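Local structure of possible substrate binding protein of ABC transporter system (Rhodopseudomonas palustris, 3N0X) at residues L28-E33 against N266-T271. The protein probably binds a branched-chain amino acid or similar ligand as the substrate-binding component of an ABC transporter of the leucine-binding protein family. Residues are numbered along the deposited sequence; the frame is centred on the assembly and turned at random.
Sequences LMMGLE and NEWLVT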
loop_
_atom_site.group_PDB
_atom_site.type_symbol
_atom_site.label_atom_id
_atom_site.label_comp_id
_atom_site.label_asym_id
_atom_site.label_seq_id
_atom_site.Cartn_x
_atom_site.Cartn_y
_atom_site.Cartn_z
ATOM N N LEU A 28 5.436 -11.330 7.985
ATOM C CA LEU A 28 6.789 -11.174 8.514
ATOM C C LEU A 28 7.397 -12.560 8.851
ATOM O O LEU A 28 8.539 -12.857 8.448
ATOM C CB LEU A 28 6.772 -10.290 9.765
ATOM C CG LEU A 28 8.125 -10.102 10.467
ATOM C CD1 LEU A 28 9.182 -9.456 9.551
ATOM C CD2 LEU A 28 7.922 -9.315 11.812
HETATM N N MSE A 29 6.647 -13.428 9.521
HETATM C CA MSE A 29 7.221 -14.707 9.935
HETATM C C MSE A 29 7.457 -15.609 8.757
HETATM O O MSE A 29 8.482 -16.264 8.696
HETATM C CB MSE A 29 6.347 -15.400 10.974
HETATM C CG MSE A 29 6.169 -14.589 12.239
HETATM SE SE MSE A 29 7.759 -13.756 12.984
HETATM C CE MSE A 29 8.643 -15.326 13.584
HETATM N N MSE A 30 6.525 -15.629 7.814
HETATM C CA MSE A 30 6.688 -16.435 6.589
HETATM C C MSE A 30 7.831 -15.917 5.717
HETATM O O MSE A 30 8.558 -16.709 5.104
HETATM C CB MSE A 30 5.373 -16.488 5.800
HETATM C CG MSE A 30 4.372 -17.362 6.493
HETATM SE SE MSE A 30 2.730 -17.597 5.502
HETATM C CE MSE A 30 3.422 -18.742 4.130
ATOM N N GLY A 31 8.001 -14.594 5.649
ATOM C CA GLY A 31 9.112 -14.043 4.921
ATOM C C GLY A 31 10.485 -14.372 5.500
ATOM O O GLY A 31 11.437 -14.647 4.758
ATOM N N LEU A 32 10.580 -14.351 6.837
ATOM C CA LEU A 32 11.832 -14.699 7.497
ATOM C C LEU A 32 12.119 -16.207 7.313
ATOM O O LEU A 32 13.270 -16.626 7.122
ATOM C CB LEU A 32 11.775 -14.327 8.982
ATOM C CG LEU A 32 11.698 -12.825 9.311
ATOM C CD1 LEU A 32 11.444 -12.597 10.812
ATOM C CD2 LEU A 32 13.023 -12.092 8.885
ATOM N N GLU A 33 11.063 -17.005 7.397
ATOM C CA GLU A 33 11.154 -18.437 7.110
ATOM C C GLU A 33 11.700 -18.659 5.673
ATOM O O GLU A 33 12.658 -19.421 5.431
ATOM C CB GLU A 33 9.777 -19.081 7.294
ATOM C CG GLU A 33 9.721 -20.520 6.747
ATOM C CD GLU A 33 8.324 -21.117 6.772
ATOM O OE1 GLU A 33 7.384 -20.422 7.236
ATOM O OE2 GLU A 33 8.164 -22.281 6.312
ATOM N N ASN A 266 6.088 -15.272 -4.477
ATOM C CA ASN A 266 4.634 -15.253 -4.352
ATOM C C ASN A 266 4.008 -16.645 -4.511
ATOM O O ASN A 266 3.025 -16.977 -3.862
ATOM C CB ASN A 266 3.955 -14.259 -5.296
ATOM C CG ASN A 266 2.557 -13.918 -4.831
ATOM O OD1 ASN A 266 2.367 -13.550 -3.655
ATOM N ND2 ASN A 266 1.580 -14.028 -5.739
ATOM N N GLU A 267 4.587 -17.449 -5.402
ATOM C CA GLU A 267 4.117 -18.825 -5.592
ATOM C C GLU A 267 4.164 -19.606 -4.287
ATOM O O GLU A 267 3.172 -20.225 -3.892
ATOM C CB GLU A 267 4.932 -19.508 -6.709
ATOM C CG GLU A 267 4.777 -21.018 -6.843
ATOM C CD GLU A 267 3.529 -21.464 -7.545
ATOM O OE1 GLU A 267 2.735 -20.606 -8.012
ATOM O OE2 GLU A 267 3.352 -22.718 -7.619
ATOM N N TRP A 268 5.300 -19.540 -3.606
ATOM C CA TRP A 268 5.463 -20.211 -2.314
ATOM C C TRP A 268 4.493 -19.636 -1.271
ATOM O O TRP A 268 3.790 -20.366 -0.559
ATOM C CB TRP A 268 6.928 -20.113 -1.841
ATOM C CG TRP A 268 7.133 -20.824 -0.545
ATOM C CD1 TRP A 268 7.318 -22.173 -0.370
ATOM C CD2 TRP A 268 7.163 -20.249 0.757
ATOM N NE1 TRP A 268 7.438 -22.466 0.963
ATOM C CE2 TRP A 268 7.354 -21.300 1.682
ATOM C CE3 TRP A 268 7.017 -18.952 1.238
ATOM C CZ2 TRP A 268 7.410 -21.086 3.057
ATOM C CZ3 TRP A 268 7.079 -18.739 2.613
ATOM C CH2 TRP A 268 7.287 -19.795 3.503
ATOM N N LEU A 269 4.431 -18.318 -1.208
ATOM C CA LEU A 269 3.588 -17.650 -0.215
ATOM C C LEU A 269 2.124 -18.053 -0.384
ATOM O O LEU A 269 1.481 -18.429 0.602
ATOM C CB LEU A 269 3.751 -16.150 -0.328
ATOM C CG LEU A 269 2.754 -15.360 0.561
ATOM C CD1 LEU A 269 2.902 -15.634 2.041
ATOM C CD2 LEU A 269 2.948 -13.861 0.270
ATOM N N VAL A 270 1.629 -17.994 -1.609
ATOM C CA VAL A 270 0.241 -18.329 -1.881
ATOM C C VAL A 270 -0.037 -19.798 -1.538
ATOM O O VAL A 270 -1.011 -20.137 -0.842
ATOM C CB VAL A 270 -0.188 -17.959 -3.311
ATOM C CG1 VAL A 270 -1.609 -18.550 -3.560
ATOM C CG2 VAL A 270 -0.183 -16.444 -3.493
ATOM N N THR A 271 0.814 -20.696 -2.003
ATOM C CA THR A 271 0.588 -22.115 -1.782
ATOM C C THR A 271 0.639 -22.489 -0.310
ATOM O O THR A 271 -0.251 -23.193 0.228
ATOM C CB THR A 271 1.601 -22.915 -2.569
ATOM O OG1 THR A 271 1.396 -22.659 -3.965
ATOM C CG2 THR A 271 1.445 -24.419 -2.304
#
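Trp-268 reaches across from helix 264-277 to set the far end of its six-membered ring against Met-30 and Glu-33, one helical turn apart on helix 18-35. The axes of segments 28-33 and 266-271 come within 11.2 Å, inclined at 129°, so long side chains do the bridging. The contact ties helix 264-277 to helix 18-35, whose Leu-28, Met-29 and Leu-32 pack on strand 45-53 of the mixed sheet, within the periplasmic binding protein fold. Met-30, a selenomethionine, is the one to follow. Its CB points toward the other helix, and CG, anti to the carbonyl carbon, carries the chain on outward. Met-30 SE then lies 4.0 Å from CD1 of Leu-269. The chain bends at chi3, bringing Met-30 CE into the notch between two neighbours: 3.8 Å from CD1 of Leu-269 and 4.0 Å from CZ3 of Trp-268. The backbone joins in as well, with Met-30 O 3.5 Å from Trp-268 CZ3, approaching the ring obliquely. Glu-33 takes the ring from its edge. Its CG is anti to the backbone N (chi1 169°) and the chain runs extended from there; Glu-33 CD lies in the ring plane, 3.7 Å from Trp-268 CH2, and Glu-33 OE2 is 3.5 Å from Trp-268 CZ2. The carboxylate stands nearly upright to the ring, the planes 86° apart. OE2 also forms a salt bridge with Arg-276, further along the tryptophan's own helix, while Phe-289 of helix 283-302 touches the indole. Replacing Glu-33 by alanine is likely to leave Arg-276 without this carboxylate and to open a gap at the CZ2-CH2 edge. No hydrogen bond links the two segments directly; they meet through apolar contacts from the selenomethionine and through the Glu-33 carboxylate at the weakly positive C-H rim of the indole, probably a mildly attractive arrangement.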